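Local coordinates for protein peroxiredoxin (Clostridioides difficile, PDB 6TSB) that joins a peroxidase that probably detoxifies peroxides to the spore-coat chitinase domain described here, of glycoside hydrolase family 18, which cleaves beta-1,4 linkages in chitin, at residues N117-V122 against L162-D167; L175-T180 against P197-F202; G44-V49 against L78-A83. All coordinates share one frame; numbering follows the deposited sequence.

Contact 1. Residues N117-V122 against L162-D167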
# COMPACT_ATOMS: atom_id res chain seq x y z
N ASN A 117 41.90 -6.99 -32.63
CA ASN A 117 42.66 -6.80 -31.37
C ASN A 117 41.70 -6.86 -30.18
O ASN A 117 41.98 -7.60 -29.23
CB ASN A 117 43.42 -5.49 -31.37
CG ASN A 117 44.29 -5.34 -30.14
OD1 ASN A 117 45.01 -6.26 -29.79
ND2 ASN A 117 44.23 -4.20 -29.49
N PHE A 118 40.61 -6.09 -30.21
CA PHE A 118 39.58 -6.13 -29.15
C PHE A 118 39.06 -7.55 -28.98
O PHE A 118 39.07 -8.05 -27.88
CB PHE A 118 38.43 -5.18 -29.44
CG PHE A 118 37.54 -4.93 -28.25
CD1 PHE A 118 37.82 -3.91 -27.36
CD2 PHE A 118 36.43 -5.72 -28.01
CE1 PHE A 118 37.01 -3.69 -26.26
CE2 PHE A 118 35.62 -5.50 -26.91
CZ PHE A 118 35.92 -4.49 -26.04
N ALA A 119 38.62 -8.18 -30.07
CA ALA A 119 38.06 -9.53 -29.99
C ALA A 119 39.10 -10.44 -29.33
O ALA A 119 38.71 -11.10 -28.39
CB ALA A 119 37.64 -10.04 -31.34
N ARG A 120 40.34 -10.47 -29.82
CA ARG A 120 41.43 -11.35 -29.31
C ARG A 120 41.52 -11.20 -27.79
O ARG A 120 41.69 -12.21 -27.11
CB ARG A 120 42.79 -11.04 -29.98
CG ARG A 120 43.87 -12.10 -29.80
CD ARG A 120 45.30 -11.73 -30.26
NE ARG A 120 45.63 -10.31 -30.01
CZ ARG A 120 45.99 -9.77 -28.83
NH1 ARG A 120 46.13 -10.52 -27.75
NH2 ARG A 120 46.21 -8.47 -28.73
N GLN A 121 41.43 -9.97 -27.27
CA GLN A 121 41.60 -9.71 -25.83
C GLN A 121 40.37 -10.19 -25.06
O GLN A 121 40.51 -10.60 -23.90
CB GLN A 121 41.80 -8.21 -25.62
CG GLN A 121 43.07 -7.71 -26.27
CD GLN A 121 43.62 -6.53 -25.53
OE1 GLN A 121 43.71 -6.51 -24.31
NE2 GLN A 121 44.00 -5.52 -26.29
N VAL A 122 39.19 -10.11 -25.68
CA VAL A 122 37.94 -10.64 -25.07
C VAL A 122 38.13 -12.14 -24.88
O VAL A 122 37.86 -12.65 -23.78
CB VAL A 122 36.70 -10.29 -25.92
CG1 VAL A 122 35.47 -11.08 -25.49
CG2 VAL A 122 36.43 -8.79 -25.87
N LEU A 162 30.99 -6.78 -32.88
CA LEU A 162 30.28 -7.95 -32.32
C LEU A 162 30.58 -9.17 -33.18
O LEU A 162 30.82 -10.23 -32.62
CB LEU A 162 28.78 -7.64 -32.25
CG LEU A 162 28.43 -6.55 -31.23
CD1 LEU A 162 27.03 -6.01 -31.47
CD2 LEU A 162 28.58 -7.10 -29.82
N THR A 163 30.61 -9.00 -34.50
CA THR A 163 30.94 -10.09 -35.46
C THR A 163 32.34 -10.61 -35.14
O THR A 163 32.52 -11.83 -35.10
CB THR A 163 30.84 -9.63 -36.92
OG1 THR A 163 29.46 -9.41 -37.21
CG2 THR A 163 31.38 -10.63 -37.93
N ALA A 164 33.30 -9.70 -34.96
CA ALA A 164 34.71 -10.04 -34.66
C ALA A 164 34.79 -10.78 -33.31
O ALA A 164 35.47 -11.81 -33.27
CB ALA A 164 35.57 -8.80 -34.69
N ILE A 165 34.06 -10.34 -32.29
CA ILE A 165 34.01 -11.05 -30.97
C ILE A 165 33.41 -12.45 -31.16
O ILE A 165 34.04 -13.46 -30.76
CB ILE A 165 33.25 -10.20 -29.94
CG1 ILE A 165 33.89 -8.81 -29.82
CG2 ILE A 165 33.20 -10.95 -28.63
CD1 ILE A 165 33.17 -7.85 -28.90
N ARG A 166 32.25 -12.55 -31.80
CA ARG A 166 31.59 -13.87 -31.97
C ARG A 166 32.49 -14.84 -32.77
O ARG A 166 32.45 -16.08 -32.47
CB ARG A 166 30.23 -13.71 -32.65
CG ARG A 166 29.53 -15.04 -32.96
CD ARG A 166 29.26 -15.87 -31.72
NE ARG A 166 28.14 -15.31 -30.96
CZ ARG A 166 27.76 -15.70 -29.74
NH1 ARG A 166 28.42 -16.66 -29.09
NH2 ARG A 166 26.72 -15.13 -29.17
N ASP A 167 33.19 -14.33 -33.79
CA ASP A 167 34.07 -15.16 -34.67
C ASP A 167 35.14 -15.85 -33.78
O ASP A 167 35.38 -17.04 -33.98
CB ASP A 167 34.66 -14.35 -35.83
CG ASP A 167 33.71 -14.00 -36.98
OD1 ASP A 167 32.52 -14.46 -36.96
OD2 ASP A 167 34.14 -13.25 -37.92
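The ring of Phe118 meets Ile165 at its edge: the methyl CD1 of Ile165 lies close to the ring plane, 3.9 Å from CE2 of Phe118, beside the CD2–CE2 bond. The two side chains meet at their ends, between helices 112-128 and 154-169, which in the TIM-barrel fold of family 18 chitinases flank strand 133-137 on the outside of the barrel. The axes of the two short segments approach to 8.3 Å with a signed crossing angle of -40°. Ala119 sits at the closest backbone pairing, its CA 4.4 Å from the CA of Ile165. Its CB presses on the turn of the opposite helix, 3.4 Å from the carbonyl O of Ala164, and also faces the CB of Ala164 at 4.1 Å. Ile165 grips its partners with separate branches. Its CG1 is anti to the carbonyl carbon (chi1 -56°), and the extended chain beyond it carries CD1 to Phe118. CG2 instead goes to Val122, reaching CG1 of that residue at 3.9 Å, with the two side chains crossing at about a right angle. Beneath the layer, Val122 rests on Ile134 and Ile165 on Ile136, both on strand 133-137. No hydrogen bond links the two segments. Their adhesion is van der Waals and hydrophobic, and the small Ala119 lets its helix lie against the main chain at Ala164 and Ile165, the two alanine methyls beside each other.

Contact 2. Residues L175-T180 against P197-F202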
# COMPACT_ATOMS: atom_id res chain seq x y z
N LEU A 175 27.31 -13.97 -25.41
CA LEU A 175 27.63 -12.60 -25.81
C LEU A 175 26.34 -11.82 -25.65
O LEU A 175 25.32 -12.32 -26.10
CB LEU A 175 28.12 -12.63 -27.26
CG LEU A 175 28.27 -11.25 -27.92
CD1 LEU A 175 29.19 -10.37 -27.11
CD2 LEU A 175 28.78 -11.39 -29.34
N SER A 176 26.40 -10.65 -25.03
CA SER A 176 25.23 -9.80 -24.78
C SER A 176 25.65 -8.35 -24.93
O SER A 176 26.84 -8.06 -24.89
CB SER A 176 24.60 -10.09 -23.43
OG SER A 176 25.49 -9.75 -22.35
N VAL A 177 24.68 -7.48 -25.10
CA VAL A 177 24.89 -6.04 -25.34
C VAL A 177 23.89 -5.38 -24.42
O VAL A 177 22.76 -5.85 -24.36
CB VAL A 177 24.61 -5.74 -26.82
CG1 VAL A 177 24.41 -4.25 -27.08
CG2 VAL A 177 25.71 -6.33 -27.69
N ALA A 178 24.34 -4.39 -23.68
CA ALA A 178 23.50 -3.52 -22.84
C ALA A 178 23.11 -2.33 -23.70
O ALA A 178 24.05 -1.68 -24.22
CB ALA A 178 24.25 -3.06 -21.61
N GLY A 179 21.81 -2.07 -23.82
CA GLY A 179 21.29 -0.89 -24.53
C GLY A 179 19.87 -0.52 -24.12
O GLY A 179 19.33 -1.17 -23.23
N THR A 180 19.33 0.54 -24.73
CA THR A 180 17.96 1.03 -24.49
C THR A 180 17.12 0.65 -25.70
O THR A 180 17.67 0.08 -26.67
CB THR A 180 17.98 2.53 -24.21
OG1 THR A 180 18.26 3.17 -25.45
CG2 THR A 180 18.99 2.92 -23.16
N PRO A 197 21.07 -11.70 -34.62
CA PRO A 197 21.54 -13.08 -34.78
C PRO A 197 22.96 -13.35 -34.26
O PRO A 197 23.32 -14.54 -34.12
CB PRO A 197 21.49 -13.34 -36.29
CG PRO A 197 21.62 -11.96 -36.92
CD PRO A 197 20.97 -11.01 -35.92
N ILE A 198 23.72 -12.29 -33.94
CA ILE A 198 25.12 -12.43 -33.43
C ILE A 198 25.08 -12.71 -31.92
O ILE A 198 25.82 -13.61 -31.47
CB ILE A 198 25.97 -11.19 -33.74
CG1 ILE A 198 26.09 -10.92 -35.24
CG2 ILE A 198 27.35 -11.34 -33.11
CD1 ILE A 198 26.43 -9.47 -35.57
N ILE A 199 24.30 -11.92 -31.18
CA ILE A 199 24.27 -11.93 -29.69
C ILE A 199 23.31 -12.99 -29.17
O ILE A 199 22.44 -13.46 -29.91
CB ILE A 199 23.91 -10.54 -29.17
CG1 ILE A 199 22.43 -10.19 -29.35
CG2 ILE A 199 24.80 -9.50 -29.82
CD1 ILE A 199 22.10 -8.77 -28.95
N ASP A 200 23.44 -13.33 -27.90
CA ASP A 200 22.56 -14.28 -27.18
C ASP A 200 21.44 -13.49 -26.50
O ASP A 200 20.31 -13.96 -26.48
CB ASP A 200 23.34 -15.10 -26.16
CG ASP A 200 24.33 -16.04 -26.81
OD1 ASP A 200 23.89 -17.03 -27.35
OD2 ASP A 200 25.52 -15.74 -26.81
N TYR A 201 21.74 -12.29 -26.02
CA TYR A 201 20.77 -11.46 -25.29
C TYR A 201 21.04 -9.99 -25.56
O TYR A 201 22.20 -9.61 -25.75
CB TYR A 201 20.84 -11.74 -23.78
CG TYR A 201 20.42 -13.12 -23.38
CD1 TYR A 201 19.08 -13.48 -23.38
CD2 TYR A 201 21.33 -14.08 -22.97
CE1 TYR A 201 18.67 -14.76 -23.04
CE2 TYR A 201 20.94 -15.35 -22.58
CZ TYR A 201 19.60 -15.69 -22.63
OH TYR A 201 19.18 -16.92 -22.24
N PHE A 202 19.98 -9.20 -25.56
CA PHE A 202 20.02 -7.72 -25.52
C PHE A 202 19.50 -7.37 -24.14
O PHE A 202 18.36 -7.80 -23.83
CB PHE A 202 19.17 -7.11 -26.63
CG PHE A 202 19.26 -5.61 -26.68
CD1 PHE A 202 18.51 -4.82 -25.83
CD2 PHE A 202 20.14 -4.99 -27.54
CE1 PHE A 202 18.60 -3.43 -25.86
CE2 PHE A 202 20.23 -3.60 -27.57
CZ PHE A 202 19.46 -2.83 -26.74
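Val177 pairs with Phe202 on neighbouring parallel strands of the TIM barrel, joined by a beta-alpha-beta crossover through helices 183-188 and 192-195. Side chains on the helix-facing side of the sheet interlock. The CG2 methyl of Val177 butts against CG2 of Ile199 at 3.9 Å, the two chains crossing at about a right angle, while Leu175 and Ile198 lie side by side and touch through CD2 and CG2. Phe202 has CG anti to its backbone N (chi1 -176°), and its ring reaches over the neighbouring strand. One face lies under Val177 O, offset toward the rim, and its CZ settles into the hollow at Gly179, 3.5 Å from CA, where no CB stands. Thr180 O meets the ring at its edge. On the opposite face of the sheet from Val177 and Phe202, Ser176 and Tyr201 pack CB to CB, and Ser176 OG binds Asp135, part of the DxxDxDxE signature of family 18. Before strand 201-204, Asp200 makes a two-way pair of bonds with Leu175: Asp200 N donates to Leu175 O at 2.8 Å, and Leu175 N returns a bond of 2.9 Å (159°) to the anti lone pair of Asp200 OD2, the same oxygen that bridges to Arg166.

Contact 3. Residues G44-V49 against L78-A83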
# COMPACT_ATOMS: atom_id res chain seq x y z
N GLY A 44 30.97 -4.14 -7.53
CA GLY A 44 31.64 -4.01 -6.22
C GLY A 44 31.69 -5.36 -5.54
O GLY A 44 31.68 -6.40 -6.27
N ASN A 45 31.73 -5.36 -4.20
CA ASN A 45 32.00 -6.59 -3.41
C ASN A 45 30.85 -7.60 -3.56
O ASN A 45 29.74 -7.34 -3.11
CB ASN A 45 32.16 -6.26 -1.92
CG ASN A 45 32.65 -7.46 -1.14
OD1 ASN A 45 32.02 -8.53 -1.15
ND2 ASN A 45 33.79 -7.27 -0.51
N PRO A 46 31.07 -8.81 -4.11
CA PRO A 46 29.96 -9.70 -4.41
C PRO A 46 29.47 -10.65 -3.30
O PRO A 46 28.77 -11.63 -3.61
CB PRO A 46 30.59 -10.56 -5.52
CG PRO A 46 31.99 -10.76 -5.00
CD PRO A 46 32.36 -9.38 -4.49
N THR A 47 29.88 -10.41 -2.05
CA THR A 47 29.74 -11.37 -0.92
C THR A 47 28.28 -11.81 -0.76
O THR A 47 28.00 -13.05 -0.61
CB THR A 47 30.34 -10.72 0.33
OG1 THR A 47 31.76 -10.82 0.21
CG2 THR A 47 29.86 -11.37 1.61
N ASN A 48 27.36 -10.84 -0.89
CA ASN A 48 25.91 -11.04 -0.61
C ASN A 48 25.11 -11.46 -1.86
O ASN A 48 23.88 -11.47 -1.81
CB ASN A 48 25.35 -9.79 0.07
CG ASN A 48 25.91 -9.61 1.47
OD1 ASN A 48 26.01 -10.59 2.22
ND2 ASN A 48 26.27 -8.38 1.82
N VAL A 49 25.77 -11.87 -2.93
CA VAL A 49 25.09 -12.56 -4.05
C VAL A 49 24.64 -13.95 -3.59
O VAL A 49 25.47 -14.66 -2.99
CB VAL A 49 26.02 -12.61 -5.27
CG1 VAL A 49 25.49 -13.54 -6.34
CG2 VAL A 49 26.23 -11.21 -5.83
N LEU A 78 35.99 -10.51 -8.90
CA LEU A 78 35.61 -11.39 -10.03
C LEU A 78 36.00 -12.82 -9.64
O LEU A 78 35.22 -13.75 -9.94
CB LEU A 78 36.32 -10.93 -11.31
CG LEU A 78 36.19 -11.90 -12.49
CD1 LEU A 78 34.73 -12.13 -12.85
CD2 LEU A 78 36.94 -11.41 -13.71
N ASN A 79 37.17 -13.02 -9.05
CA ASN A 79 37.60 -14.36 -8.60
C ASN A 79 36.63 -14.84 -7.52
O ASN A 79 36.22 -16.02 -7.58
CB ASN A 79 39.05 -14.38 -8.11
CG ASN A 79 40.03 -14.17 -9.24
OD1 ASN A 79 40.99 -13.42 -9.10
ND2 ASN A 79 39.79 -14.83 -10.37
N GLN A 80 36.26 -13.96 -6.59
CA GLN A 80 35.30 -14.31 -5.51
C GLN A 80 34.00 -14.78 -6.16
O GLN A 80 33.53 -15.88 -5.85
CB GLN A 80 35.06 -13.12 -4.59
CG GLN A 80 34.27 -13.48 -3.34
CD GLN A 80 34.07 -12.30 -2.43
OE1 GLN A 80 34.85 -11.36 -2.45
NE2 GLN A 80 33.02 -12.34 -1.63
N LEU A 81 33.50 -14.01 -7.12
CA LEU A 81 32.22 -14.28 -7.81
C LEU A 81 32.32 -15.59 -8.61
O LEU A 81 31.34 -16.34 -8.61
CB LEU A 81 31.89 -13.05 -8.67
CG LEU A 81 30.61 -13.13 -9.48
CD1 LEU A 81 29.38 -13.10 -8.57
CD2 LEU A 81 30.57 -11.97 -10.46
N LEU A 82 33.48 -15.89 -9.19
CA LEU A 82 33.72 -17.12 -9.98
C LEU A 82 33.64 -18.33 -9.07
O LEU A 82 33.28 -19.41 -9.58
CB LEU A 82 35.10 -17.07 -10.66
CG LEU A 82 35.12 -16.33 -12.00
CD1 LEU A 82 36.54 -16.06 -12.45
CD2 LEU A 82 34.38 -17.12 -13.05
N ALA A 83 34.00 -18.16 -7.80
CA ALA A 83 34.04 -19.27 -6.82
C ALA A 83 32.62 -19.77 -6.51
O ALA A 83 32.50 -20.94 -6.11
CB ALA A 83 34.77 -18.80 -5.59
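A loop-to-helix contact, apolar within and polar at its outer rim, joins Pro46 and Thr47 to Gln80 and Leu81. The loop leaves strand 37-43, and the helix is 75-83, which follows strand 56-64 and the short strand 70-71. Pro46 directs its ring at the helix. Its CG packs against the amide carbon CD of Gln80 at 3.6 Å, and the apolar contact proper is its CB, 4.1 Å from CD1 of Leu81, whose side chain also packs on Val57 and Phe59 of strand 56-64. Gln80 leaves its helix with CG anti to the backbone N (chi1 -170°). Its extended chain passes obliquely across the proline, bringing the terminal amide to Thr47. There NE2 donates to Thr47 OG1 at 2.7 Å (149°), with the oxygen almost exactly in the amide plane. In the TIM barrel this bond ties the loop after the first strand, where no helix intervenes before the second, to the helix that follows the second. Thr47 OG1 is itself a donor, to Asn45 OD1 at 2.7 Å, on a lone pair in the carbonyl plane. The same OD1 takes the backbone N of Thr47 at 3.0 Å, closing an Asx turn. Two bonds thus hold the Asn45 carbonyl; donating to OD1 while accepting from Gln80 NE2 fixes the Thr47 hydroxyl, and this chain of donors may polarise each link in turn. A type I beta turn from Pro46 to Val49 overlaps the Asx turn, closed by Val49 N on Pro46 O. It turns Asn48 toward the second subunit, where its ND2 bonds to Gln338 and its O to Asn340 of that chain.

From the N terminus, contact 3 comes first: it closes a loop that runs from the end of strand 37-43 through strand 56-64 to helix 75-83. Contact 1 follows, closing a loop around strand 133-137, and contact 2 closes the short crossover from strand 174-179 to strand 201-204. The three are in series; none nests in or crosses another. Contacts 1 and 2 adjoin: helix 154-169 is followed, after a short loop, by strand 174-179. Arg166 spans them, its NH2 forming a salt bridge with Asp200 OD2 and probably a hydrogen bond to Ile198 O, and packing on Leu175 CB. Contact 3 stands apart, its nearest atoms about 10 Å from contact 1 and about 13 Å from contact 2.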